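Local coordinates for glycoside hydrolase family 31 (PDB 5I0F), which degrades cycloalternan, probably as a retaining glycoside hydrolase that works through a covalent glycosyl intermediate, at residues A284-W298 against Y510-A524. Numbering follows the deposited sequence.
Sequences AGRPAEMPEWIFGLW and YPVTFSRSGFTGSQA. With BGC (beta-D-glucopyranose), chain C; GLC (alpha-D-glucopyranose), chain B.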
loop_
_atom_site.group_PDB
_atom_site.type_symbol
_atom_site.label_atom_id
_atom_site.label_comp_id
_atom_site.label_asym_id
_atom_site.label_seq_id
_atom_site.Cartn_x
_atom_site.Cartn_y
_atom_site.Cartn_z
ATOM N N ALA A 284 -12.722 7.510 11.093
ATOM C CA ALA A 284 -11.428 7.444 10.409
ATOM C C ALA A 284 -10.858 8.792 9.999
ATOM O O ALA A 284 -9.669 8.990 10.125
ATOM C CB ALA A 284 -11.510 6.532 9.204
ATOM N N GLY A 285 -11.703 9.699 9.522
ATOM C CA GLY A 285 -11.290 10.973 8.930
ATOM C C GLY A 285 -11.851 11.011 7.524
ATOM O O GLY A 285 -12.116 9.974 6.944
ATOM N N ARG A 286 -12.080 12.204 7.004
ATOM C CA ARG A 286 -12.733 12.392 5.707
ATOM C C ARG A 286 -11.761 12.963 4.679
ATOM O O ARG A 286 -10.861 13.674 5.055
ATOM C CB ARG A 286 -13.911 13.346 5.856
ATOM C CG ARG A 286 -15.115 12.704 6.517
ATOM C CD ARG A 286 -16.224 13.698 6.775
ATOM N NE ARG A 286 -17.340 13.020 7.430
ATOM C CZ ARG A 286 -18.288 12.311 6.820
ATOM N NH1 ARG A 286 -18.324 12.180 5.487
ATOM N NH2 ARG A 286 -19.243 11.746 7.555
ATOM N N PRO A 287 -11.977 12.683 3.377
ATOM C CA PRO A 287 -11.136 13.332 2.350
ATOM C C PRO A 287 -11.153 14.860 2.431
ATOM O O PRO A 287 -12.175 15.455 2.787
ATOM C CB PRO A 287 -11.717 12.850 1.010
ATOM C CG PRO A 287 -12.918 12.034 1.325
ATOM C CD PRO A 287 -13.012 11.810 2.800
ATOM N N ALA A 288 -9.989 15.433 2.136
ATOM C CA ALA A 288 -9.742 16.876 2.107
ATOM C C ALA A 288 -10.231 17.493 0.793
ATOM O O ALA A 288 -10.318 16.787 -0.215
ATOM C CB ALA A 288 -8.224 17.090 2.230
ATOM N N GLU A 289 -10.503 18.797 0.787
ATOM C CA GLU A 289 -10.695 19.540 -0.471
ATOM C C GLU A 289 -9.374 19.564 -1.275
ATOM O O GLU A 289 -8.288 19.700 -0.691
ATOM C CB GLU A 289 -11.102 20.987 -0.226
ATOM C CG GLU A 289 -12.446 21.213 0.486
ATOM C CD GLU A 289 -12.291 22.070 1.722
ATOM O OE1 GLU A 289 -13.007 23.033 1.903
ATOM O OE2 GLU A 289 -11.423 21.747 2.549
ATOM N N MET A 290 -9.484 19.465 -2.598
ATOM C CA MET A 290 -8.307 19.450 -3.483
ATOM C C MET A 290 -8.460 20.466 -4.600
ATOM O O MET A 290 -9.568 20.821 -4.957
ATOM C CB MET A 290 -8.093 18.049 -4.067
ATOM C CG MET A 290 -7.535 17.040 -3.082
ATOM S SD MET A 290 -5.803 17.400 -2.690
ATOM C CE MET A 290 -5.602 16.595 -1.128
ATOM N N PRO A 291 -7.327 20.947 -5.154
ATOM C CA PRO A 291 -7.391 21.891 -6.263
ATOM C C PRO A 291 -7.768 21.191 -7.571
ATOM O O PRO A 291 -7.466 19.998 -7.732
ATOM C CB PRO A 291 -5.979 22.439 -6.324
ATOM C CG PRO A 291 -5.116 21.338 -5.813
ATOM C CD PRO A 291 -5.942 20.530 -4.857
ATOM N N GLU A 292 -8.395 21.919 -8.485
ATOM C CA GLU A 292 -8.889 21.318 -9.750
ATOM C C GLU A 292 -7.795 20.708 -10.632
ATOM O O GLU A 292 -8.060 19.779 -11.401
ATOM C CB GLU A 292 -9.729 22.304 -10.575
ATOM C CG GLU A 292 -9.051 23.612 -11.000
ATOM C CD GLU A 292 -8.062 23.477 -12.161
ATOM O OE1 GLU A 292 -8.376 22.719 -13.123
ATOM O OE2 GLU A 292 -6.979 24.151 -12.139
ATOM N N TRP A 293 -6.569 21.221 -10.525
ATOM C CA TRP A 293 -5.471 20.719 -11.372
ATOM C C TRP A 293 -5.096 19.256 -11.125
ATOM O O TRP A 293 -4.448 18.660 -11.990
ATOM C CB TRP A 293 -4.215 21.614 -11.319
ATOM C CG TRP A 293 -3.623 21.929 -9.929
ATOM C CD1 TRP A 293 -3.824 23.078 -9.207
ATOM C CD2 TRP A 293 -2.720 21.126 -9.158
ATOM N NE1 TRP A 293 -3.107 23.029 -8.034
ATOM C CE2 TRP A 293 -2.438 21.839 -7.967
ATOM C CE3 TRP A 293 -2.117 19.877 -9.351
ATOM C CZ2 TRP A 293 -1.574 21.353 -6.989
ATOM C CZ3 TRP A 293 -1.247 19.390 -8.361
ATOM C CH2 TRP A 293 -0.997 20.129 -7.194
ATOM N N ILE A 294 -5.510 18.658 -10.001
ATOM C CA ILE A 294 -5.278 17.221 -9.814
ATOM C C ILE A 294 -6.010 16.344 -10.842
ATOM O O ILE A 294 -5.631 15.194 -11.036
ATOM C CB ILE A 294 -5.543 16.704 -8.379
ATOM C CG1 ILE A 294 -7.016 16.771 -7.995
ATOM C CG2 ILE A 294 -4.661 17.445 -7.369
ATOM C CD1 ILE A 294 -7.416 15.823 -6.897
ATOM N N PHE A 295 -7.013 16.903 -11.531
ATOM C CA PHE A 295 -7.847 16.138 -12.448
ATOM C C PHE A 295 -7.407 16.122 -13.899
ATOM O O PHE A 295 -8.052 15.455 -14.725
ATOM C CB PHE A 295 -9.295 16.609 -12.341
ATOM C CG PHE A 295 -9.912 16.310 -11.012
ATOM C CD1 PHE A 295 -10.044 15.002 -10.581
ATOM C CD2 PHE A 295 -10.388 17.318 -10.214
ATOM C CE1 PHE A 295 -10.621 14.718 -9.351
ATOM C CE2 PHE A 295 -10.973 17.044 -8.978
ATOM C CZ PHE A 295 -11.075 15.747 -8.548
ATOM N N GLY A 296 -6.328 16.834 -14.234
ATOM C CA GLY A 296 -5.744 16.714 -15.582
ATOM C C GLY A 296 -4.834 15.489 -15.689
ATOM O O GLY A 296 -4.682 14.733 -14.740
ATOM N N LEU A 297 -4.219 15.275 -16.841
ATOM C CA LEU A 297 -3.294 14.142 -16.986
ATOM C C LEU A 297 -2.004 14.376 -16.185
ATOM O O LEU A 297 -1.398 15.472 -16.238
ATOM C CB LEU A 297 -2.973 13.906 -18.462
ATOM C CG LEU A 297 -1.999 12.774 -18.795
ATOM C CD1 LEU A 297 -2.527 11.452 -18.288
ATOM C CD2 LEU A 297 -1.788 12.720 -20.299
ATOM N N TRP A 298 -1.603 13.353 -15.440
ATOM C CA TRP A 298 -0.328 13.340 -14.733
ATOM C C TRP A 298 0.708 12.605 -15.598
ATOM O O TRP A 298 0.469 11.456 -15.995
ATOM C CB TRP A 298 -0.430 12.598 -13.406
ATOM C CG TRP A 298 -1.225 13.275 -12.334
ATOM C CD1 TRP A 298 -2.439 13.891 -12.458
ATOM C CD2 TRP A 298 -0.852 13.386 -10.965
ATOM N NE1 TRP A 298 -2.848 14.387 -11.243
ATOM C CE2 TRP A 298 -1.887 14.089 -10.306
ATOM C CE3 TRP A 298 0.252 12.953 -10.231
ATOM C CZ2 TRP A 298 -1.840 14.389 -8.940
ATOM C CZ3 TRP A 298 0.304 13.238 -8.857
ATOM C CH2 TRP A 298 -0.741 13.941 -8.227
ATOM N N TYR A 510 -2.062 23.514 -1.088
ATOM C CA TYR A 510 -2.886 22.325 -0.880
ATOM C C TYR A 510 -2.016 21.103 -0.519
ATOM O O TYR A 510 -0.897 20.991 -1.006
ATOM C CB TYR A 510 -3.651 21.983 -2.151
ATOM C CG TYR A 510 -4.884 22.814 -2.384
ATOM C CD1 TYR A 510 -6.117 22.388 -1.922
ATOM C CD2 TYR A 510 -4.823 23.983 -3.113
ATOM C CE1 TYR A 510 -7.270 23.138 -2.161
ATOM C CE2 TYR A 510 -5.954 24.741 -3.354
ATOM C CZ TYR A 510 -7.173 24.310 -2.875
ATOM O OH TYR A 510 -8.293 25.068 -3.128
ATOM N N PRO A 511 -2.533 20.180 0.306
ATOM C CA PRO A 511 -1.750 19.032 0.782
ATOM C C PRO A 511 -1.760 17.900 -0.242
ATOM O O PRO A 511 -2.314 16.817 -0.009
ATOM C CB PRO A 511 -2.482 18.640 2.070
ATOM C CG PRO A 511 -3.923 18.958 1.756
ATOM C CD PRO A 511 -3.840 20.264 0.995
ATOM N N VAL A 512 -1.149 18.166 -1.386
ATOM C CA VAL A 512 -1.124 17.218 -2.468
ATOM C C VAL A 512 0.063 16.274 -2.225
ATOM O O VAL A 512 1.193 16.541 -2.664
ATOM C CB VAL A 512 -1.071 17.921 -3.832
ATOM C CG1 VAL A 512 -1.012 16.889 -4.946
ATOM C CG2 VAL A 512 -2.307 18.806 -4.024
ATOM N N THR A 513 -0.202 15.207 -1.481
ATOM C CA THR A 513 0.682 14.050 -1.404
ATOM C C THR A 513 0.105 12.914 -2.243
ATOM O O THR A 513 -1.106 12.842 -2.435
ATOM C CB THR A 513 0.884 13.558 0.042
ATOM O OG1 THR A 513 -0.378 13.188 0.638
ATOM C CG2 THR A 513 1.524 14.642 0.856
ATOM N N PHE A 514 0.964 12.033 -2.727
ATOM C CA PHE A 514 0.580 10.944 -3.633
ATOM C C PHE A 514 1.299 9.706 -3.090
ATOM O O PHE A 514 2.522 9.588 -3.254
ATOM C CB PHE A 514 1.052 11.322 -5.045
ATOM C CG PHE A 514 0.561 10.440 -6.174
ATOM C CD1 PHE A 514 -0.780 10.181 -6.368
ATOM C CD2 PHE A 514 1.468 9.944 -7.104
ATOM C CE1 PHE A 514 -1.208 9.405 -7.444
ATOM C CE2 PHE A 514 1.052 9.194 -8.201
ATOM C CZ PHE A 514 -0.288 8.916 -8.370
ATOM N N SER A 515 0.540 8.809 -2.449
ATOM C CA SER A 515 1.071 7.655 -1.687
ATOM C C SER A 515 0.516 6.343 -2.215
ATOM O O SER A 515 -0.493 6.347 -2.881
ATOM C CB SER A 515 0.670 7.757 -0.209
ATOM O OG SER A 515 1.030 9.009 0.327
ATOM N N ARG A 516 1.214 5.233 -1.943
ATOM C CA ARG A 516 0.708 3.896 -2.231
ATOM C C ARG A 516 0.271 3.161 -0.975
ATOM O O ARG A 516 -0.575 2.278 -1.065
ATOM C CB ARG A 516 1.726 3.027 -3.001
ATOM C CG ARG A 516 3.005 2.731 -2.213
ATOM C CD ARG A 516 4.060 1.986 -3.028
ATOM N NE ARG A 516 5.106 1.492 -2.124
ATOM C CZ ARG A 516 6.253 0.930 -2.503
ATOM N NH1 ARG A 516 6.581 0.817 -3.785
ATOM N NH2 ARG A 516 7.096 0.467 -1.593
ATOM N N SER A 517 0.853 3.477 0.179
ATOM C CA SER A 517 0.494 2.757 1.382
ATOM C C SER A 517 -0.324 3.624 2.330
ATOM O O SER A 517 -0.321 4.861 2.269
ATOM C CB SER A 517 1.710 2.143 2.086
ATOM O OG SER A 517 2.541 3.159 2.609
ATOM N N GLY A 518 -1.024 2.924 3.206
ATOM C CA GLY A 518 -1.918 3.548 4.168
ATOM C C GLY A 518 -2.648 2.571 5.074
ATOM O O GLY A 518 -2.417 1.355 5.041
ATOM N N PHE A 519 -3.533 3.148 5.896
ATOM C CA PHE A 519 -4.294 2.451 6.912
ATOM C C PHE A 519 -5.494 3.346 7.278
ATOM O O PHE A 519 -5.719 4.380 6.644
ATOM C CB PHE A 519 -3.410 2.129 8.149
ATOM C CG PHE A 519 -3.902 0.955 8.963
ATOM C CD1 PHE A 519 -3.769 -0.331 8.494
ATOM C CD2 PHE A 519 -4.489 1.152 10.211
ATOM C CE1 PHE A 519 -4.208 -1.430 9.241
ATOM C CE2 PHE A 519 -4.947 0.081 10.961
ATOM C CZ PHE A 519 -4.823 -1.214 10.485
ATOM N N THR A 520 -6.295 2.939 8.246
ATOM C CA THR A 520 -7.360 3.787 8.793
ATOM C C THR A 520 -6.797 5.175 9.101
ATOM O O THR A 520 -5.753 5.275 9.740
ATOM C CB THR A 520 -7.904 3.158 10.087
ATOM O OG1 THR A 520 -8.154 1.766 9.880
ATOM C CG2 THR A 520 -9.175 3.832 10.547
ATOM N N GLY A 521 -7.475 6.220 8.620
ATOM C CA GLY A 521 -6.997 7.601 8.704
ATOM C C GLY A 521 -6.364 8.164 7.439
ATOM O O GLY A 521 -6.343 9.387 7.261
ATOM N N SER A 522 -5.877 7.290 6.543
ATOM C CA SER A 522 -5.350 7.720 5.252
ATOM C C SER A 522 -6.341 8.525 4.383
ATOM O O SER A 522 -5.903 9.340 3.552
ATOM C CB SER A 522 -4.775 6.537 4.463
ATOM O OG SER A 522 -3.632 6.018 5.124
ATOM N N GLN A 523 -7.639 8.338 4.616
ATOM C CA GLN A 523 -8.697 9.061 3.895
ATOM C C GLN A 523 -8.498 10.601 3.939
ATOM O O GLN A 523 -8.808 11.297 2.963
ATOM C CB GLN A 523 -10.078 8.739 4.474
ATOM C CG GLN A 523 -10.536 7.285 4.386
ATOM C CD GLN A 523 -10.200 6.428 5.603
ATOM O OE1 GLN A 523 -9.244 6.690 6.342
ATOM N NE2 GLN A 523 -10.977 5.356 5.793
ATOM N N ALA A 524 -7.968 11.111 5.050
ATOM C CA ALA A 524 -7.750 12.535 5.242
ATOM C C ALA A 524 -6.496 13.117 4.590
ATOM O O ALA A 524 -6.332 14.342 4.569
ATOM C CB ALA A 524 -7.749 12.859 6.747
HETATM C C2 BGC C . 7.080 3.303 -6.580
HETATM C C3 BGC C . 7.368 3.477 -8.082
HETATM C C4 BGC C . 8.618 4.333 -8.257
HETATM C C5 BGC C . 9.806 3.739 -7.485
HETATM C C6 BGC C . 10.967 4.724 -7.518
HETATM C C1 BGC C . 8.197 3.649 -5.563
HETATM O O2 BGC C . 6.063 2.363 -6.177
HETATM O O3 BGC C . 6.240 4.062 -8.738
HETATM O O4 BGC C . 8.952 4.453 -9.654
HETATM O O5 BGC C . 9.507 3.404 -6.105
HETATM O O6 BGC C . 12.160 4.120 -7.007
HETATM C C1 GLC B . 11.359 -1.777 -7.450
HETATM C C2 GLC B . 10.118 -0.908 -7.670
HETATM C C3 GLC B . 9.830 -0.062 -6.436
HETATM C C4 GLC B . 9.665 -0.968 -5.226
HETATM C C5 GLC B . 10.964 -1.765 -5.069
HETATM C C6 GLC B . 10.949 -2.701 -3.872
HETATM O O2 GLC B . 10.310 -0.088 -8.826
HETATM O O3 GLC B . 8.632 0.702 -6.652
HETATM O O4 GLC B . 9.368 -0.187 -4.052
HETATM O O5 GLC B . 11.228 -2.544 -6.250
HETATM O O6 GLC B . 10.076 -3.823 -4.079
HETATM O O HOH W 1 -10.792 22.895 -3.383
#
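Val512 packs against Trp293 at the tight, buried part of this contact. Its CG2 lies 3.7 Å from Trp293 CH2, and Met290 SD and Pro291 CD close on the same methyl. The chain of Met290 bends at chi2 (-71°), which puts SD beside Val512; CE continues to within 3.5 Å of Pro511 O. Deeper in the barrel, CZ3 of Trp298 sits over the centre of the Phe514 ring, the planes oblique at 39°. NE1 of Trp298 donates to Ile294 O at 2.9 Å, which helps hold the indole.

The outer side is more open to solvent: Tyr510 and Glu289 are exposed. Pro291 still packs closely over one face of the Tyr510 ring in a CH-pi contact, with CD 3.8 Å from the ring centroid. A water bonded to Met290 O has a weak link to Tyr510 OH. Along 284-287 the backbones meet through CA-H...O contacts, such as Pro287 CA to Gln523 O at 3.2 Å.

Arg516 belongs to the glycan-binding pocket, so 510-524 runs from the barrel interior to the bound sugars. Its NH1 donates to O4 of the alpha-D-glucopyranose at 3.0 Å and to O2 of the beta-D-glucopyranose at 2.9 Å. Glu470 pairs with its NE.

Strands 297-300 and 513-515 are the first and fifth of the TIM barrel, so Trp298 and Phe514 meet across its interior. Helix 617-646 packs on Pro287 and Phe295, and helix 485-506 on Pro511 and Thr513.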